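Local coordinates for host-nuclease inhibitor protein Gam, putative (Desulfovibrio vulgaris, PDB 2P2U) that probably binds double-stranded DNA as a dimer, though its function has not been established, at residues I25-I28 against D29-V32; D110-L113 against E114-Q118. All blocks are in the same frame, centred on the assembly; numbering follows the deposited sequence.

How the interactions relate
Interaction 1 (25-28 with 29-32) comes first along the chain, near the start of the long helix 15-74; interaction 2 (110-113 with 114-118) follows on the short helix 109-118, between strands 91-103 and 125-131. Their centres lie 55 Å apart and their nearest atoms about 43 Å apart, on opposite sides of the chain's centre, so neither can influence the other by direct contact. Each is a local turn-to-turn contact within one helix, both within the part of the chain that resembles phage Mu Gam. What they share is the partner: both touch the second subunit, which indicates that the dimer interface reaches widely separated parts of this extended chain.

Interaction 1 (I25-I28 against D29-V32); sequences IATI and DRKV
The bend in the Arg30 side chain at chi3 (-93°), after a straight CB-to-CD run, carries its guanidinium back along the helix over the preceding turn, where Ala26 and Thr27 meet it. With Thr27 CG2 anti to the backbone N (chi1 to OG1 -84°), the methyl lies beside Lys31, Thr27 CG2 being 4.0 Å from Lys31 NZ. The evidence for the Arg30 placement is twofold. Ala26 O sits 3.2 Å above the guanidinium plane, over the centre of the face, where no N-H points at it well enough for a hydrogen bond. At the edge, near that plane, Arg30 NH1 makes a weak hydrogen bond to Thr27 OG1 at 3.4 Å; the same hydroxyl also has a weak bond with Ala23 O, one turn earlier.

The backbone supplies the firmer bonds. Asp29 N reaches Ile25 O at 2.9 Å in an almost straight N-H...O arrangement (171°), and Lys31 N reaches Thr27 O at 2.8 Å. On a different flank, Ile28 CG2 approaches Val32 CG2 at 4.2 Å, a light apolar touch from one turn to the next. Outside the segments, the Asp29 carboxylate pairs with Arg61 of the second subunit, while Ile28 packs on Leu57 of that subunit. Ile25 and Ala26 touch Ile161 of strand 149-161. The i to i+3 and i to i+4 spacing of these backbone and side-chain contacts is that of an alpha-helix, here a helix of the dimer interface, with Arg30 folded over an outer flank.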
loop_
_atom_site.group_PDB
_atom_site.type_symbol
_atom_site.label_atom_id
_atom_site.label_comp_id
_atom_site.label_asym_id
_atom_site.label_seq_id
_atom_site.Cartn_x
_atom_site.Cartn_y
_atom_site.Cartn_z
ATOM N N ILE A 25 -21.734 23.404 -8.517
ATOM C CA ILE A 25 -20.524 22.615 -8.362
ATOM C C ILE A 25 -19.893 22.952 -7.010
ATOM O O ILE A 25 -19.749 22.058 -6.193
ATOM C CB ILE A 25 -19.513 22.804 -9.551
ATOM C CG1 ILE A 25 -19.924 21.961 -10.773
ATOM C CG2 ILE A 25 -18.108 22.535 -9.130
ATOM C CD1 ILE A 25 -19.553 22.567 -12.128
ATOM N N ALA A 26 -19.573 24.222 -6.743
ATOM C CA ALA A 26 -18.838 24.569 -5.530
ATOM C C ALA A 26 -19.676 24.330 -4.304
ATOM O O ALA A 26 -19.138 24.348 -3.201
ATOM C CB ALA A 26 -18.330 25.992 -5.556
ATOM N N THR A 27 -20.981 24.093 -4.490
ATOM C CA THR A 27 -21.887 23.707 -3.377
ATOM C C THR A 27 -21.819 22.172 -3.012
ATOM O O THR A 27 -21.739 21.801 -1.822
ATOM C CB THR A 27 -23.306 24.242 -3.663
ATOM O OG1 THR A 27 -23.343 25.590 -3.211
ATOM C CG2 THR A 27 -24.438 23.440 -2.967
ATOM N N ILE A 28 -21.867 21.339 -4.065
ATOM C CA ILE A 28 -21.522 19.929 -4.059
ATOM C C ILE A 28 -20.152 19.645 -3.444
ATOM O O ILE A 28 -20.060 18.806 -2.569
ATOM C CB ILE A 28 -21.515 19.326 -5.493
ATOM C CG1 ILE A 28 -22.697 19.807 -6.319
ATOM C CG2 ILE A 28 -21.516 17.792 -5.437
ATOM C CD1 ILE A 28 -24.062 19.392 -5.783
ATOM N N ASP A 29 -19.096 20.299 -3.923
ATOM C CA ASP A 29 -17.762 20.118 -3.347
ATOM C C ASP A 29 -17.810 20.360 -1.837
ATOM O O ASP A 29 -17.104 19.716 -1.062
ATOM C CB ASP A 29 -16.736 21.109 -3.931
ATOM C CG ASP A 29 -16.055 20.600 -5.192
ATOM O OD1 ASP A 29 -16.661 19.863 -5.998
ATOM O OD2 ASP A 29 -14.888 20.989 -5.400
ATOM N N ARG A 30 -18.634 21.318 -1.437
ATOM C CA ARG A 30 -18.680 21.722 -0.045
ATOM C C ARG A 30 -19.531 20.722 0.742
ATOM O O ARG A 30 -19.209 20.425 1.868
ATOM C CB ARG A 30 -19.242 23.135 0.062
ATOM C CG ARG A 30 -18.417 24.100 0.884
ATOM C CD ARG A 30 -19.142 25.487 1.024
ATOM N NE ARG A 30 -18.738 26.436 -0.014
ATOM C CZ ARG A 30 -19.520 26.823 -0.999
ATOM N NH1 ARG A 30 -20.779 26.370 -1.083
ATOM N NH2 ARG A 30 -19.037 27.665 -1.902
ATOM N N LYS A 31 -20.602 20.223 0.124
ATOM C CA LYS A 31 -21.443 19.161 0.648
ATOM C C LYS A 31 -20.692 17.805 0.715
ATOM O O LYS A 31 -20.311 17.361 1.809
ATOM C CB LYS A 31 -22.708 19.043 -0.196
ATOM C CG LYS A 31 -24.025 19.022 0.633
ATOM C CD LYS A 31 -24.615 20.473 0.952
ATOM C CE LYS A 31 -26.130 20.679 0.464
ATOM N NZ LYS A 31 -26.482 20.582 -1.057
ATOM N N VAL A 32 -20.485 17.138 -0.426
ATOM C CA VAL A 32 -19.599 15.957 -0.479
ATOM C C VAL A 32 -18.488 16.027 0.574
ATOM O O VAL A 32 -18.581 15.334 1.570
ATOM C CB VAL A 32 -19.005 15.712 -1.893
ATOM C CG1 VAL A 32 -17.693 14.965 -1.822
ATOM C CG2 VAL A 32 -19.955 14.967 -2.718
#

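Interaction 2 (D110-L113 against E114-Q118); sequences DMTL and ERLRQ
Thr112 O receives Leu116 N at 2.7 Å, with an N-H...O angle of 162°. Leu116 CG and CD1 also lie near this oxygen, and the two side chains run side by side: Leu116 CD1 lies 3.8 Å from Thr112 CG2. One residue earlier, Met111 O, of a selenomethionine, accepts Arg115 N at 3.0 Å and a weak second bond from Glu114 N. Arg115 CG lies 3.2 Å from Met111 O, in the extended chain that runs on to NE.

Arg117 bends at chi3 (-70°), bringing its guanidinium back toward Leu113, whose O lies 4.0 Å above the plane, toward the rim. Glu114 CD is in that plane, at the edge; the carboxylate and guanidinium are modelled as a salt bridge, but implausibly close, so its exact geometry is doubtful.

Several polar ends reach the second subunit: Thr112 OG1, which also bonds Gln103 NE2 of its own chain, bonds Val147 O, Arg115 NH1 bonds Met146 O, and Arg117 NH1 pairs with Glu129, all three of the second subunit. Leu113 and Leu116 pack on Ile125, so helix 109-118 lies against strand 125-131 of its own chain while also contacting the second subunit.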
loop_
_atom_site.group_PDB
_atom_site.type_symbol
_atom_site.label_atom_id
_atom_site.label_comp_id
_atom_site.label_asym_id
_atom_site.label_seq_id
_atom_site.Cartn_x
_atom_site.Cartn_y
_atom_site.Cartn_z
ATOM N N ASP A 110 22.996 -4.246 0.618
ATOM C CA ASP A 110 23.666 -3.787 -0.598
ATOM C C ASP A 110 25.119 -4.341 -0.715
ATOM O O ASP A 110 25.650 -4.457 -1.836
ATOM C CB ASP A 110 23.789 -2.291 -0.600
ATOM C CG ASP A 110 22.554 -1.538 -1.075
ATOM O OD1 ASP A 110 21.577 -2.116 -1.644
ATOM O OD2 ASP A 110 22.621 -0.286 -0.896
HETATM N N MSE A 111 25.801 -4.646 0.396
HETATM C CA MSE A 111 27.125 -5.229 0.228
HETATM C C MSE A 111 27.044 -6.693 -0.207
HETATM O O MSE A 111 27.888 -7.176 -0.976
HETATM C CB MSE A 111 27.992 -5.021 1.441
HETATM C CG MSE A 111 28.094 -3.554 1.869
HETATM SE SE MSE A 111 28.663 -3.386 3.796
HETATM C CE MSE A 111 30.093 -4.783 3.721
ATOM N N THR A 112 26.015 -7.390 0.248
ATOM C CA THR A 112 25.734 -8.739 -0.222
ATOM C C THR A 112 25.425 -8.779 -1.719
ATOM O O THR A 112 25.931 -9.676 -2.464
ATOM C CB THR A 112 24.622 -9.289 0.565
ATOM O OG1 THR A 112 25.143 -9.515 1.880
ATOM C CG2 THR A 112 24.060 -10.592 0.026
ATOM N N LEU A 113 24.626 -7.813 -2.197
ATOM C CA LEU A 113 24.422 -7.700 -3.662
ATOM C C LEU A 113 25.708 -7.520 -4.471
ATOM O O LEU A 113 25.832 -8.074 -5.541
ATOM C CB LEU A 113 23.516 -6.514 -3.991
ATOM C CG LEU A 113 22.130 -6.901 -3.507
ATOM C CD1 LEU A 113 21.124 -5.769 -3.537
ATOM C CD2 LEU A 113 21.612 -8.087 -4.342
ATOM N N GLU A 114 26.605 -6.669 -3.997
ATOM C CA GLU A 114 27.724 -6.318 -4.802
ATOM C C GLU A 114 28.585 -7.542 -4.771
ATOM O O GLU A 114 29.223 -7.914 -5.757
ATOM C CB GLU A 114 28.402 -5.033 -4.303
ATOM C CG GLU A 114 29.628 -4.570 -5.109
ATOM C CD GLU A 114 29.481 -4.683 -6.663
ATOM O OE1 GLU A 114 30.469 -5.103 -7.340
ATOM O OE2 GLU A 114 28.371 -4.377 -7.181
ATOM N N ARG A 115 28.596 -8.238 -3.643
ATOM C CA ARG A 115 29.320 -9.459 -3.681
ATOM C C ARG A 115 28.758 -10.447 -4.542
ATOM O O ARG A 115 29.543 -11.137 -5.148
ATOM C CB ARG A 115 29.321 -10.134 -2.387
ATOM C CG ARG A 115 30.171 -9.434 -1.475
ATOM C CD ARG A 115 30.283 -10.191 -0.176
ATOM N NE ARG A 115 30.943 -9.329 0.860
ATOM C CZ ARG A 115 31.366 -9.681 2.147
ATOM N NH1 ARG A 115 31.225 -10.910 2.655
ATOM N NH2 ARG A 115 31.944 -8.821 2.994
ATOM N N LEU A 116 27.432 -10.645 -4.511
ATOM C CA LEU A 116 26.815 -11.620 -5.425
ATOM C C LEU A 116 27.287 -11.287 -6.815
ATOM O O LEU A 116 27.480 -12.178 -7.618
ATOM C CB LEU A 116 25.287 -11.650 -5.289
ATOM C CG LEU A 116 24.937 -12.490 -4.020
ATOM C CD1 LEU A 116 23.604 -12.114 -3.431
ATOM C CD2 LEU A 116 25.028 -13.967 -4.321
ATOM N N ARG A 117 27.579 -10.028 -7.083
ATOM C CA ARG A 117 27.722 -9.587 -8.435
ATOM C C ARG A 117 29.214 -9.748 -8.784
ATOM O O ARG A 117 29.544 -10.284 -9.834
ATOM C CB ARG A 117 27.163 -8.177 -8.506
ATOM C CG ARG A 117 27.058 -7.498 -9.866
ATOM C CD ARG A 117 26.719 -5.903 -9.749
ATOM N NE ARG A 117 25.339 -5.653 -9.275
ATOM C CZ ARG A 117 25.029 -5.020 -8.126
ATOM N NH1 ARG A 117 23.768 -4.891 -7.742
ATOM N NH2 ARG A 117 25.965 -4.511 -7.329
ATOM N N GLN A 118 30.125 -9.344 -7.879
ATOM C CA GLN A 118 31.576 -9.661 -7.964
ATOM C C GLN A 118 31.780 -11.153 -8.290
ATOM O O GLN A 118 32.617 -11.491 -9.099
ATOM C CB GLN A 118 32.261 -9.283 -6.683
ATOM C CG GLN A 118 33.579 -8.465 -6.841
ATOM C CD GLN A 118 33.380 -6.947 -7.176
ATOM O OE1 GLN A 118 34.339 -6.245 -7.437
ATOM N NE2 GLN A 118 32.131 -6.459 -7.164
#